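Local atomic coordinates of elongation factor G (Thermus thermophilus, PDB entry 2DY1), a protein that binds GTP and magnesium and, as in the elongation factor G family, probably acts as a translation GTPase that drives translocation on the ribosome. Residues E400-R403 / K404-E407; E510-E513 / E514-E518; S548-A551 / F552-A556; A615-L619 / A620-E624. All coordinates share one frame; numbering follows the deposited sequence.

Contact 1 of 4, residues E400-R403 / K404-E407; sequences EALR and KLLE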
ATOM      1  N   GLU A 400      10.928 -20.842   0.716  1.00 15.91           N
ATOM      2  CA  GLU A 400      11.538 -20.176  -0.416  1.00 19.05           C
ATOM      3  C   GLU A 400      10.519 -19.422  -1.263  1.00 15.58           C
ATOM      4  O   GLU A 400      10.807 -18.344  -1.791  1.00 16.35           O
ATOM      5  CB  GLU A 400      12.309 -21.194  -1.270  1.00 19.09           C
ATOM      6  CG  GLU A 400      12.804 -20.670  -2.605  1.00 24.30           C
ATOM      7  CD  GLU A 400      13.768 -19.495  -2.494  1.00 27.93           C
ATOM      8  OE1 GLU A 400      14.017 -18.846  -3.533  1.00 31.87           O
ATOM      9  OE2 GLU A 400      14.277 -19.221  -1.388  1.00 26.47           O
ATOM     10  N   ALA A 401       9.321 -19.975  -1.397  1.00 15.97           N
ATOM     11  CA  ALA A 401       8.301 -19.291  -2.195  1.00 15.28           C
ATOM     12  C   ALA A 401       7.886 -17.988  -1.500  1.00 12.58           C
ATOM     13  O   ALA A 401       7.643 -16.965  -2.172  1.00 13.50           O
ATOM     14  CB  ALA A 401       7.075 -20.215  -2.409  1.00 14.94           C
ATOM     15  N   LEU A 402       7.810 -18.016  -0.169  1.00 12.13           N
ATOM     16  CA  LEU A 402       7.460 -16.809   0.583  1.00 13.11           C
ATOM     17  C   LEU A 402       8.580 -15.802   0.476  1.00 14.04           C
ATOM     18  O   LEU A 402       8.324 -14.600   0.424  1.00 13.26           O
ATOM     19  CB  LEU A 402       7.196 -17.124   2.050  1.00 15.14           C
ATOM     20  CG  LEU A 402       5.861 -17.814   2.332  1.00 14.36           C
ATOM     21  CD1 LEU A 402       5.839 -18.277   3.780  1.00 19.79           C
ATOM     22  CD2 LEU A 402       4.702 -16.865   2.057  1.00 16.17           C
ATOM     23  N   ARG A 403       9.824 -16.282   0.465  1.00 13.81           N
ATOM     24  CA  ARG A 403      10.947 -15.351   0.327  1.00 15.38           C
ATOM     25  C   ARG A 403      10.792 -14.580  -0.999  1.00 14.44           C
ATOM     26  O   ARG A 403      10.916 -13.341  -1.035  1.00 15.79           O
ATOM     27  CB  ARG A 403      12.277 -16.104   0.316  1.00 14.73           C
ATOM     28  CG  ARG A 403      13.506 -15.171   0.350  1.00 18.73           C
ATOM     29  CD  ARG A 403      14.798 -15.931   0.033  1.00 19.65           C
ATOM     30  NE  ARG A 403      14.816 -16.378  -1.358  1.00 21.86           N
ATOM     31  CZ  ARG A 403      14.941 -15.559  -2.402  1.00 24.20           C
ATOM     32  NH1 ARG A 403      15.077 -14.253  -2.211  1.00 29.17           N
ATOM     33  NH2 ARG A 403      14.879 -16.041  -3.635  1.00 27.48           N
ATOM     34  N   LYS A 404      10.531 -15.303  -2.085  1.00 12.75           N
ATOM     35  CA  LYS A 404      10.341 -14.687  -3.398  1.00 12.48           C
ATOM     36  C   LYS A 404       9.146 -13.721  -3.378  1.00 13.57           C
ATOM     37  O   LYS A 404       9.210 -12.610  -3.904  1.00 12.91           O
ATOM     38  CB  LYS A 404      10.075 -15.752  -4.475  1.00 13.51           C
ATOM     39  CG  LYS A 404      11.278 -16.619  -4.859  1.00 14.89           C
ATOM     40  CD  LYS A 404      10.882 -17.476  -6.064  1.00 16.90           C
ATOM     41  CE  LYS A 404      12.056 -18.307  -6.578  1.00 23.99           C
ATOM     42  NZ  LYS A 404      12.377 -19.430  -5.660  1.00 21.26           N
ATOM     43  N   LEU A 405       8.048 -14.168  -2.782  1.00 12.05           N
ATOM     44  CA  LEU A 405       6.841 -13.347  -2.723  1.00 11.31           C
ATOM     45  C   LEU A 405       7.080 -12.024  -2.017  1.00 11.27           C
ATOM     46  O   LEU A 405       6.613 -10.976  -2.486  1.00 13.13           O
ATOM     47  CB  LEU A 405       5.726 -14.103  -1.999  1.00 14.89           C
ATOM     48  CG  LEU A 405       4.388 -13.363  -1.856  1.00 15.47           C
ATOM     49  CD1 LEU A 405       3.698 -13.319  -3.225  1.00 21.52           C
ATOM     50  CD2 LEU A 405       3.497 -14.045  -0.824  1.00 12.52           C
ATOM     51  N   LEU A 406       7.799 -12.056  -0.894  1.00 11.33           N
ATOM     52  CA  LEU A 406       8.048 -10.825  -0.145  1.00 10.64           C
ATOM     53  C   LEU A 406       9.113  -9.957  -0.804  1.00 13.97           C
ATOM     54  O   LEU A 406       9.154  -8.755  -0.556  1.00 13.61           O
ATOM     55  CB  LEU A 406       8.395 -11.143   1.325  1.00 14.81           C
ATOM     56  CG  LEU A 406       7.246 -11.269   2.343  1.00 21.27           C
ATOM     57  CD1 LEU A 406       6.694  -9.890   2.653  1.00 23.73           C
ATOM     58  CD2 LEU A 406       6.131 -12.172   1.810  1.00 20.66           C
ATOM     59  N   GLU A 407       9.989 -10.547  -1.617  1.00 13.89           N
ATOM     60  CA  GLU A 407      10.969  -9.730  -2.349  1.00 14.03           C
ATOM     61  C   GLU A 407      10.198  -8.933  -3.383  1.00 13.84           C
ATOM     62  O   GLU A 407      10.428  -7.732  -3.580  1.00 14.45           O
ATOM     63  CB  GLU A 407      11.971 -10.587  -3.124  1.00 20.71           C
ATOM     64  CG  GLU A 407      13.138 -11.072  -2.354  1.00 25.41           C
ATOM     65  CD  GLU A 407      13.977  -9.938  -1.798  1.00 23.18           C
ATOM     66  OE1 GLU A 407      14.210  -8.921  -2.505  1.00 20.19           O
ATOM     67  OE2 GLU A 407      14.414 -10.085  -0.648  1.00 25.12           O
TER
HETATM   68  O   HOH W   1      15.281 -12.383   0.033  1.00 38.10           O
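Lys404 returns along helix 392-408 to meet Glu400, one turn earlier, and its chain can be followed atom by atom. CB rests against the carbonyl oxygen of Ala401. CG comes within 3.6 Å of Glu400 O, the same oxygen that accepts the helical bond from Lys404 N. The chain then runs extended until its last torsion (chi4 73°) bends it; CE passes Glu400 OE1 just before NZ reaches that oxygen at 2.7 Å. This ammonium takes the anti lone pair of OE1, on the side away from OE2, so the syn sides of the carboxylate are available to Arg403.

Arg403 approaches side-on. Its NH2 donates to Glu400 OE1 and its NE to Glu400 OE2, each bond 2.9 Å long. Both oxygens lie close to the guanidinium plane, although the two nitrogens meet the syn sides from 21° and 28° out of the carboxylate plane. Two bonds fix the rotation of both flat groups, and OE1, gripped by two cationic donors, is likely to be strongly polarised. The other guanidinium nitrogen, Arg403 NH1, reaches a water that donates in turn to Glu407 OE2, while Glu407 OE1 is hydrogen-bonded to His357.

Around the helix, Ala401, Leu402 and Leu405 face Leu440 of helix 430-442. The whole is an amphipathic helix of domain III, with an i to i+3 and i to i+4 salt-bridge network along its polar side.

Contact 2 of 4, residues E510-E513 / E514-E518; sequences EAIE and EGIKE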
ATOM      1  N   GLU A 510      14.859 -12.960  40.924  1.00 24.46           N
ATOM      2  CA  GLU A 510      14.723 -13.041  39.470  1.00 25.91           C
ATOM      3  C   GLU A 510      14.158 -14.399  39.029  1.00 25.03           C
ATOM      4  O   GLU A 510      13.282 -14.469  38.165  1.00 24.88           O
ATOM      5  CB  GLU A 510      16.084 -12.795  38.808  1.00 33.24           C
ATOM      6  CG  GLU A 510      16.049 -12.766  37.288  1.00 50.69           C
ATOM      7  CD  GLU A 510      17.432 -12.879  36.667  1.00 59.62           C
ATOM      8  OE1 GLU A 510      17.558 -12.644  35.446  1.00 65.34           O
ATOM      9  OE2 GLU A 510      18.392 -13.208  37.398  1.00 63.61           O
ATOM     10  N   ALA A 511      14.662 -15.486  39.616  1.00 24.47           N
ATOM     11  CA  ALA A 511      14.180 -16.819  39.258  1.00 23.69           C
ATOM     12  C   ALA A 511      12.721 -17.017  39.631  1.00 23.26           C
ATOM     13  O   ALA A 511      11.970 -17.680  38.920  1.00 23.47           O
ATOM     14  CB  ALA A 511      15.027 -17.892  39.936  1.00 24.29           C
ATOM     15  N   ILE A 512      12.323 -16.460  40.771  1.00 17.35           N
ATOM     16  CA  ILE A 512      10.955 -16.598  41.215  1.00 17.42           C
ATOM     17  C   ILE A 512      10.044 -15.843  40.256  1.00 16.89           C
ATOM     18  O   ILE A 512       9.038 -16.389  39.805  1.00 19.44           O
ATOM     19  CB  ILE A 512      10.821 -16.102  42.679  1.00 17.23           C
ATOM     20  CG1 ILE A 512      11.542 -17.113  43.598  1.00 19.89           C
ATOM     21  CG2 ILE A 512       9.346 -15.965  43.097  1.00 17.66           C
ATOM     22  CD1 ILE A 512      11.752 -16.650  45.035  1.00 18.27           C
ATOM     23  N   GLU A 513      10.389 -14.605  39.926  1.00 18.12           N
ATOM     24  CA  GLU A 513       9.550 -13.864  38.989  1.00 18.74           C
ATOM     25  C   GLU A 513       9.486 -14.593  37.648  1.00 18.06           C
ATOM     26  O   GLU A 513       8.431 -14.648  37.019  1.00 19.91           O
ATOM     27  CB  GLU A 513      10.058 -12.432  38.773  1.00 23.56           C
ATOM     28  CG  GLU A 513       9.119 -11.643  37.862  1.00 22.98           C
ATOM     29  CD  GLU A 513       9.331 -10.136  37.890  1.00 25.36           C
ATOM     30  OE1 GLU A 513      10.388  -9.672  38.368  1.00 25.62           O
ATOM     31  OE2 GLU A 513       8.426  -9.416  37.412  1.00 25.52           O
ATOM     32  N   GLU A 514      10.608 -15.155  37.211  1.00 19.71           N
ATOM     33  CA  GLU A 514      10.636 -15.901  35.945  1.00 23.01           C
ATOM     34  C   GLU A 514       9.624 -17.038  35.955  1.00 21.12           C
ATOM     35  O   GLU A 514       8.895 -17.242  34.989  1.00 22.02           O
ATOM     36  CB  GLU A 514      12.023 -16.503  35.698  1.00 25.35           C
ATOM     37  CG  GLU A 514      13.078 -15.562  35.164  1.00 42.52           C
ATOM     38  CD  GLU A 514      14.415 -16.271  34.975  1.00 53.54           C
ATOM     39  OE1 GLU A 514      14.420 -17.395  34.418  1.00 49.44           O
ATOM     40  OE2 GLU A 514      15.456 -15.706  35.378  1.00 59.08           O
ATOM     41  N   GLY A 515       9.603 -17.800  37.049  1.00 19.41           N
ATOM     42  CA  GLY A 515       8.678 -18.914  37.170  1.00 19.65           C
ATOM     43  C   GLY A 515       7.220 -18.498  37.141  1.00 18.60           C
ATOM     44  O   GLY A 515       6.365 -19.202  36.613  1.00 21.93           O
ATOM     45  N   ILE A 516       6.918 -17.356  37.746  1.00 17.62           N
ATOM     46  CA  ILE A 516       5.550 -16.862  37.736  1.00 16.84           C
ATOM     47  C   ILE A 516       5.194 -16.437  36.321  1.00 17.29           C
ATOM     48  O   ILE A 516       4.118 -16.769  35.824  1.00 19.91           O
ATOM     49  CB  ILE A 516       5.374 -15.652  38.709  1.00 19.97           C
ATOM     50  CG1 ILE A 516       5.309 -16.175  40.151  1.00 21.18           C
ATOM     51  CG2 ILE A 516       4.106 -14.878  38.363  1.00 19.93           C
ATOM     52  CD1 ILE A 516       5.958 -15.246  41.170  1.00 23.84           C
ATOM     53  N   LYS A 517       6.095 -15.706  35.670  1.00 18.54           N
ATOM     54  CA  LYS A 517       5.816 -15.264  34.309  1.00 21.07           C
ATOM     55  C   LYS A 517       5.633 -16.460  33.371  1.00 24.66           C
ATOM     56  O   LYS A 517       4.751 -16.457  32.513  1.00 21.57           O
ATOM     57  CB  LYS A 517       6.924 -14.343  33.802  1.00 18.53           C
ATOM     58  CG  LYS A 517       6.893 -12.938  34.408  1.00 25.94           C
ATOM     59  CD  LYS A 517       8.047 -12.105  33.857  1.00 35.06           C
ATOM     60  CE  LYS A 517       7.962 -10.655  34.292  1.00 45.64           C
ATOM     61  NZ  LYS A 517       9.095  -9.853  33.741  1.00 52.42           N
ATOM     62  N   GLU A 518       6.443 -17.497  33.554  1.00 25.02           N
ATOM     63  CA  GLU A 518       6.335 -18.679  32.706  1.00 28.66           C
ATOM     64  C   GLU A 518       5.006 -19.406  32.887  1.00 26.81           C
ATOM     65  O   GLU A 518       4.375 -19.808  31.906  1.00 29.66           O
ATOM     66  CB  GLU A 518       7.531 -19.609  32.962  1.00 31.58           C
ATOM     67  CG  GLU A 518       8.860 -18.934  32.592  1.00 34.79           C
ATOM     68  CD  GLU A 518      10.101 -19.708  33.025  1.00 46.92           C
ATOM     69  OE1 GLU A 518       9.994 -20.585  33.909  1.00 48.46           O
ATOM     70  OE2 GLU A 518      11.192 -19.419  32.488  1.00 43.61           O
TER
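Glu513 and Lys517 face each other one turn apart on helix 509-520, the helix of a beta-alpha-beta unit between strands 494-497 and 533-541 in domain IV. Their charged ends make a long salt bridge, Glu513 OE2 to Lys517 NZ at 3.8 Å. The methylene before the ammonium lies nearer, with Lys517 CE 3.4 Å from OE2, so the lysine slants across the end of the glutamate instead of meeting it squarely. Glu513 reaches this place with CG anti to its backbone N (chi1 -176°) and its chain extended.

On the buried side, Ile512 CG2 touches Ile516 CD1 at 4.0 Å, and Ile516 CD1 also touches the carbonyl oxygen of Ile512. Glu510 and Glu514 make a less favourable pair: the planes of their carboxylates are turned 75° against each other, with Glu510 OE1 and Glu514 OE2 at 3.7 Å, a closeness likely to raise the proton affinity of one of them.

The second shell positions these groups. Tyr493 OH is hydrogen-bonded to Glu513 OE2, and the lysine chain also touches Tyr493. Phe495, Trp497 and Val537 line the strand side of the two isoleucines. An alanine in place of Glu513 would probably leave the Tyr493 hydroxyl without this acceptor and the Lys517 ammonium without its nearby counter-charge.

Beneath the side chains runs the regular helical ladder, in which Lys517 N donates to Glu513 O at 2.9 Å, almost straight at 168°.

Contact 3 of 4, residues S548-A551 / F552-A556; sequences SDLA and FQIAA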
ATOM      1  N   SER A 548      18.242 -23.717  44.321  1.00 26.61           N
ATOM      2  CA  SER A 548      18.775 -23.241  43.042  1.00 29.42           C
ATOM      3  C   SER A 548      17.737 -22.395  42.320  1.00 26.83           C
ATOM      4  O   SER A 548      16.603 -22.282  42.779  1.00 28.64           O
ATOM      5  CB  SER A 548      19.121 -24.430  42.146  1.00 20.85           C
ATOM      6  OG  SER A 548      17.940 -25.113  41.755  1.00 28.26           O
ATOM      7  N   ASP A 549      18.115 -21.821  41.183  1.00 29.30           N
ATOM      8  CA  ASP A 549      17.172 -21.025  40.407  1.00 22.73           C
ATOM      9  C   ASP A 549      16.085 -21.934  39.844  1.00 29.10           C
ATOM     10  O   ASP A 549      14.908 -21.581  39.848  1.00 28.47           O
ATOM     11  CB  ASP A 549      17.879 -20.296  39.267  1.00 31.46           C
ATOM     12  CG  ASP A 549      18.818 -19.217  39.766  1.00 32.57           C
ATOM     13  OD1 ASP A 549      18.519 -18.596  40.809  1.00 36.04           O
ATOM     14  OD2 ASP A 549      19.848 -18.975  39.109  1.00 35.50           O
ATOM     15  N   LEU A 550      16.475 -23.115  39.369  1.00 24.22           N
ATOM     16  CA  LEU A 550      15.501 -24.050  38.812  1.00 21.90           C
ATOM     17  C   LEU A 550      14.475 -24.467  39.855  1.00 22.25           C
ATOM     18  O   LEU A 550      13.275 -24.496  39.570  1.00 26.85           O
ATOM     19  CB  LEU A 550      16.207 -25.302  38.252  1.00 23.38           C
ATOM     20  CG  LEU A 550      15.281 -26.463  37.855  1.00 26.83           C
ATOM     21  CD1 LEU A 550      14.424 -26.060  36.662  1.00 23.41           C
ATOM     22  CD2 LEU A 550      16.119 -27.706  37.520  1.00 29.72           C
ATOM     23  N   ALA A 551      14.943 -24.807  41.058  1.00 23.15           N
ATOM     24  CA  ALA A 551      14.047 -25.222  42.132  1.00 22.14           C
ATOM     25  C   ALA A 551      13.079 -24.091  42.454  1.00 13.52           C
ATOM     26  O   ALA A 551      11.889 -24.338  42.695  1.00 20.66           O
ATOM     27  CB  ALA A 551      14.850 -25.581  43.369  1.00 28.19           C
ATOM     28  N   PHE A 552      13.580 -22.866  42.447  1.00 21.32           N
ATOM     29  CA  PHE A 552      12.702 -21.735  42.740  1.00 19.77           C
ATOM     30  C   PHE A 552      11.787 -21.371  41.566  1.00 21.36           C
ATOM     31  O   PHE A 552      10.670 -20.925  41.790  1.00 23.47           O
ATOM     32  CB  PHE A 552      13.508 -20.517  43.227  1.00 18.04           C
ATOM     33  CG  PHE A 552      13.692 -20.487  44.726  1.00 18.16           C
ATOM     34  CD1 PHE A 552      14.919 -20.808  45.305  1.00 20.51           C
ATOM     35  CD2 PHE A 552      12.598 -20.241  45.559  1.00 19.74           C
ATOM     36  CE1 PHE A 552      15.050 -20.889  46.697  1.00 23.72           C
ATOM     37  CE2 PHE A 552      12.715 -20.322  46.947  1.00 19.51           C
ATOM     38  CZ  PHE A 552      13.949 -20.647  47.518  1.00 21.25           C
ATOM     39  N   GLN A 553      12.234 -21.584  40.325  1.00 27.70           N
ATOM     40  CA  GLN A 553      11.380 -21.294  39.168  1.00 20.05           C
ATOM     41  C   GLN A 553      10.216 -22.265  39.211  1.00 22.86           C
ATOM     42  O   GLN A 553       9.070 -21.886  38.980  1.00 23.78           O
ATOM     43  CB  GLN A 553      12.133 -21.498  37.844  1.00 27.90           C
ATOM     44  CG  GLN A 553      13.335 -20.600  37.634  1.00 31.10           C
ATOM     45  CD  GLN A 553      13.968 -20.781  36.252  1.00 46.85           C
ATOM     46  OE1 GLN A 553      15.165 -20.547  36.074  1.00 49.84           O
ATOM     47  NE2 GLN A 553      13.161 -21.180  35.271  1.00 44.45           N
ATOM     48  N   ILE A 554      10.512 -23.535  39.501  1.00 21.77           N
ATOM     49  CA  ILE A 554       9.460 -24.538  39.573  1.00 23.05           C
ATOM     50  C   ILE A 554       8.514 -24.275  40.740  1.00 19.09           C
ATOM     51  O   ILE A 554       7.296 -24.339  40.587  1.00 24.46           O
ATOM     52  CB  ILE A 554      10.047 -25.973  39.726  1.00 23.58           C
ATOM     53  CG1 ILE A 554      10.948 -26.301  38.533  1.00 30.23           C
ATOM     54  CG2 ILE A 554       8.911 -26.978  39.849  1.00 28.14           C
ATOM     55  CD1 ILE A 554      11.637 -27.651  38.648  1.00 26.00           C
ATOM     56  N   ALA A 555       9.073 -24.009  41.920  1.00 21.34           N
ATOM     57  CA  ALA A 555       8.239 -23.747  43.085  1.00 22.74           C
ATOM     58  C   ALA A 555       7.314 -22.561  42.802  1.00 14.22           C
ATOM     59  O   ALA A 555       6.133 -22.585  43.149  1.00 20.95           O
ATOM     60  CB  ALA A 555       9.119 -23.468  44.302  1.00 23.84           C
ATOM     61  N   ALA A 556       7.858 -21.535  42.152  1.00 21.96           N
ATOM     62  CA  ALA A 556       7.078 -20.343  41.823  1.00 23.31           C
ATOM     63  C   ALA A 556       5.967 -20.678  40.819  1.00 18.24           C
ATOM     64  O   ALA A 556       4.825 -20.231  40.965  1.00 19.60           O
ATOM     65  CB  ALA A 556       8.009 -19.248  41.274  1.00 21.56           C
TER
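Hydrogen bonding links Ser548 to the first turn of helix 549-566 in two ways. Its carbonyl oxygen accepts from Phe552 N at 3.1 Å, and its OG accepts from Ala551 N at 3.1 Å with a nearly linear N-H...O angle of 168°. The second bond makes Ser548 an N-cap: the hydroxyl oxygen satisfies an amide that has no preceding helical carbonyl to pair with. Gln479 NE2 is also hydrogen-bonded to OG. Further along, Ile554 N pairs with Leu550 O and Ala555 N with Ala551 O, continuing the helical pattern.

The apolar contact joins Leu550 and Ile554 on another side of the helix. Leu550 CD1 meets Ile554 CD1 at 3.8 Å, the two chains crossing at a slant. Leucine CG stands anti to its backbone N (chi1 170°), which carries the methyl along the axis toward the next turn, while isoleucine CG1 lies close to the Leu550 carbonyl oxygen.

An aromatic edge completes the set. Phe552 presents its CD1 side to Ser548 O, 3.4 Å away and near the ring plane, so the oxygen faces the C-H edge at CD1 and not the ring face.

Beyond this turn, Phe552 packs on Ile512 of helix 509-520, on Val483 of strand 477-489 and on Tyr508, whose ring plane lies about 30° from its own. Ala551 and Ala555 also face strand 477-489, so the helix start lies against that strand with helix 509-520 at its side.

Contact 4 of 4, residues A615-L619 / A620-E624; sequences AEVPL and AEVLE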
ATOM      1  N   ALA A 615     -17.727   2.437  16.871  1.00 42.48           N
ATOM      2  CA  ALA A 615     -18.175   1.352  17.721  1.00 40.16           C
ATOM      3  C   ALA A 615     -17.015   0.572  18.320  1.00 42.44           C
ATOM      4  O   ALA A 615     -15.859   0.769  17.953  1.00 40.60           O
ATOM      5  CB  ALA A 615     -19.072   0.411  16.924  1.00 39.86           C
ATOM      6  N   GLU A 616     -17.349  -0.290  19.274  1.00 41.13           N
ATOM      7  CA  GLU A 616     -16.385  -1.173  19.910  1.00 39.25           C
ATOM      8  C   GLU A 616     -16.992  -2.533  19.639  1.00 40.70           C
ATOM      9  O   GLU A 616     -18.200  -2.719  19.781  1.00 40.49           O
ATOM     10  CB  GLU A 616     -16.281  -0.928  21.419  1.00 42.76           C
ATOM     11  CG  GLU A 616     -15.414   0.262  21.795  1.00 42.72           C
ATOM     12  CD  GLU A 616     -14.943   0.214  23.242  1.00 48.34           C
ATOM     13  OE1 GLU A 616     -15.491  -0.594  24.026  1.00 48.69           O
ATOM     14  OE2 GLU A 616     -14.027   0.992  23.594  1.00 47.65           O
ATOM     15  N   VAL A 617     -16.161  -3.483  19.233  1.00 34.61           N
ATOM     16  CA  VAL A 617     -16.649  -4.806  18.899  1.00 35.10           C
ATOM     17  C   VAL A 617     -15.575  -5.842  19.183  1.00 30.53           C
ATOM     18  O   VAL A 617     -14.386  -5.554  19.066  1.00 29.04           O
ATOM     19  CB  VAL A 617     -17.018  -4.863  17.394  1.00 33.01           C
ATOM     20  CG1 VAL A 617     -15.796  -4.491  16.555  1.00 33.42           C
ATOM     21  CG2 VAL A 617     -17.516  -6.251  17.017  1.00 37.60           C
ATOM     22  N   PRO A 618     -15.979  -7.059  19.573  1.00 32.30           N
ATOM     23  CA  PRO A 618     -15.008  -8.114  19.859  1.00 26.01           C
ATOM     24  C   PRO A 618     -14.255  -8.458  18.579  1.00 30.25           C
ATOM     25  O   PRO A 618     -14.876  -8.618  17.527  1.00 30.93           O
ATOM     26  CB  PRO A 618     -15.879  -9.277  20.306  1.00 28.32           C
ATOM     27  CG  PRO A 618     -17.070  -8.610  20.893  1.00 35.24           C
ATOM     28  CD  PRO A 618     -17.342  -7.501  19.919  1.00 36.21           C
ATOM     29  N   LEU A 619     -12.934  -8.578  18.660  1.00 25.20           N
ATOM     30  CA  LEU A 619     -12.149  -8.919  17.478  1.00 22.27           C
ATOM     31  C   LEU A 619     -12.692 -10.195  16.839  1.00 27.70           C
ATOM     32  O   LEU A 619     -12.690 -10.346  15.617  1.00 27.22           O
ATOM     33  CB  LEU A 619     -10.682  -9.140  17.858  1.00 22.00           C
ATOM     34  CG  LEU A 619      -9.785  -9.672  16.737  1.00 25.76           C
ATOM     35  CD1 LEU A 619      -9.567  -8.552  15.714  1.00 18.72           C
ATOM     36  CD2 LEU A 619      -8.457 -10.143  17.313  1.00 21.79           C
ATOM     37  N   ALA A 620     -13.163 -11.108  17.677  1.00 23.33           N
ATOM     38  CA  ALA A 620     -13.677 -12.389  17.223  1.00 21.18           C
ATOM     39  C   ALA A 620     -14.909 -12.263  16.336  1.00 20.65           C
ATOM     40  O   ALA A 620     -15.280 -13.213  15.657  1.00 29.16           O
ATOM     41  CB  ALA A 620     -13.999 -13.269  18.428  1.00 30.82           C
ATOM     42  N   GLU A 621     -15.535 -11.094  16.352  1.00 22.88           N
ATOM     43  CA  GLU A 621     -16.741 -10.881  15.554  1.00 31.41           C
ATOM     44  C   GLU A 621     -16.474 -10.114  14.267  1.00 33.68           C
ATOM     45  O   GLU A 621     -17.390  -9.922  13.462  1.00 32.28           O
ATOM     46  CB  GLU A 621     -17.776 -10.104  16.373  1.00 38.23           C
ATOM     47  CG  GLU A 621     -18.229 -10.804  17.638  1.00 48.58           C
ATOM     48  CD  GLU A 621     -18.877 -12.136  17.351  1.00 55.54           C
ATOM     49  OE1 GLU A 621     -19.893 -12.158  16.625  1.00 57.66           O
ATOM     50  OE2 GLU A 621     -18.367 -13.163  17.846  1.00 61.24           O
ATOM     51  N   VAL A 622     -15.230  -9.679  14.066  1.00 31.06           N
ATOM     52  CA  VAL A 622     -14.881  -8.885  12.889  1.00 26.05           C
ATOM     53  C   VAL A 622     -13.599  -9.278  12.155  1.00 25.51           C
ATOM     54  O   VAL A 622     -13.024  -8.453  11.454  1.00 24.79           O
ATOM     55  CB  VAL A 622     -14.732  -7.392  13.261  1.00 25.36           C
ATOM     56  CG1 VAL A 622     -16.098  -6.782  13.575  1.00 26.97           C
ATOM     57  CG2 VAL A 622     -13.796  -7.250  14.463  1.00 28.58           C
ATOM     58  N   LEU A 623     -13.150 -10.516  12.296  1.00 22.73           N
ATOM     59  CA  LEU A 623     -11.920 -10.909  11.619  1.00 25.07           C
ATOM     60  C   LEU A 623     -12.072 -10.914  10.102  1.00 23.03           C
ATOM     61  O   LEU A 623     -11.082 -10.841   9.370  1.00 22.12           O
ATOM     62  CB  LEU A 623     -11.450 -12.268  12.119  1.00 24.92           C
ATOM     63  CG  LEU A 623     -10.739 -12.193  13.475  1.00 30.35           C
ATOM     64  CD1 LEU A 623     -10.569 -13.582  14.043  1.00 36.20           C
ATOM     65  CD2 LEU A 623      -9.389 -11.513  13.302  1.00 30.98           C
ATOM     66  N   GLU A 624     -13.311 -11.014   9.625  1.00 23.34           N
ATOM     67  CA  GLU A 624     -13.549 -10.978   8.188  1.00 21.08           C
ATOM     68  C   GLU A 624     -14.505  -9.863   7.838  1.00 23.62           C
ATOM     69  O   GLU A 624     -15.222  -9.943   6.842  1.00 24.62           O
ATOM     70  CB  GLU A 624     -14.098 -12.310   7.673  1.00 26.04           C
ATOM     71  CG  GLU A 624     -13.091 -13.428   7.765  1.00 23.80           C
ATOM     72  CD  GLU A 624     -13.389 -14.565   6.828  1.00 30.19           C
ATOM     73  OE1 GLU A 624     -14.494 -15.139   6.914  1.00 24.90           O
ATOM     74  OE2 GLU A 624     -12.511 -14.889   6.005  1.00 26.95           O
TER
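Leu619 and Ala620 mark the turn at which the chain leaves strand 610-618. Ala620 comes first, and its methyl packs on Val454. Glu621 follows and folds back: its N donates to Pro618 O at 2.8 Å, approaching from above the carbonyl plane, 52° out of it. Its CB meets Val617 CG2, while its CG lies against the proline ring, 3.9 Å from Pro618 CB. A bend at chi2 (-60°) then leads the carboxylate away from the turn, toward a weak, long ion pair with Arg598.

Val622 is next. Its N bonds to Leu619 O at 3.0 Å, again from above the carbonyl plane, so two successive i to i+3 bonds close the turn. Tip to tip, its CG1 reaches both methyls of Val617, each 3.8 Å away, while its CG2 touches the carbonyl oxygens of Pro618 and Leu619. Exchanging Val617 for a glycine would probably open a gap beside Val622 CG1 and deprive Glu621 CB of its apolar neighbour.

Leu623 brings CD2 to Leu619 CD1 at 3.8 Å, and its CG lies 3.4 Å from Leu619 O. Glu624 ends the segment as the N-cap residue of helix 625-633 and forms a salt bridge with Lys627.

The turn therefore connects a strand to a helix in the C-terminal domain. Strand 569-583 pairs with the incoming strand and supports Val617 and Leu619, Val622 touches Leu641 of strand 638-648, and Arg597 binds the Glu621 carbonyl.

Overall arrangement
Local packing within single helices and turns recurs here in three parts of one elongated chain. Contacts 2 and 3 belong together: their centres are 8 Å apart in domain IV, where helices 509-520 and 549-566 pack side by side, Ile512 O lying 3.4 Å from Ala556 CB. Contact 1, in domain III, is separate, its centre 39 Å from that of contact 2 and 43 Å from that of contact 3. Contact 4, in the C-terminal domain, lies about 17 Å from contact 1 between nearest atoms. All four lie away from the GTP and magnesium site formed by residues such as Lys22, Thr23 and Thr61.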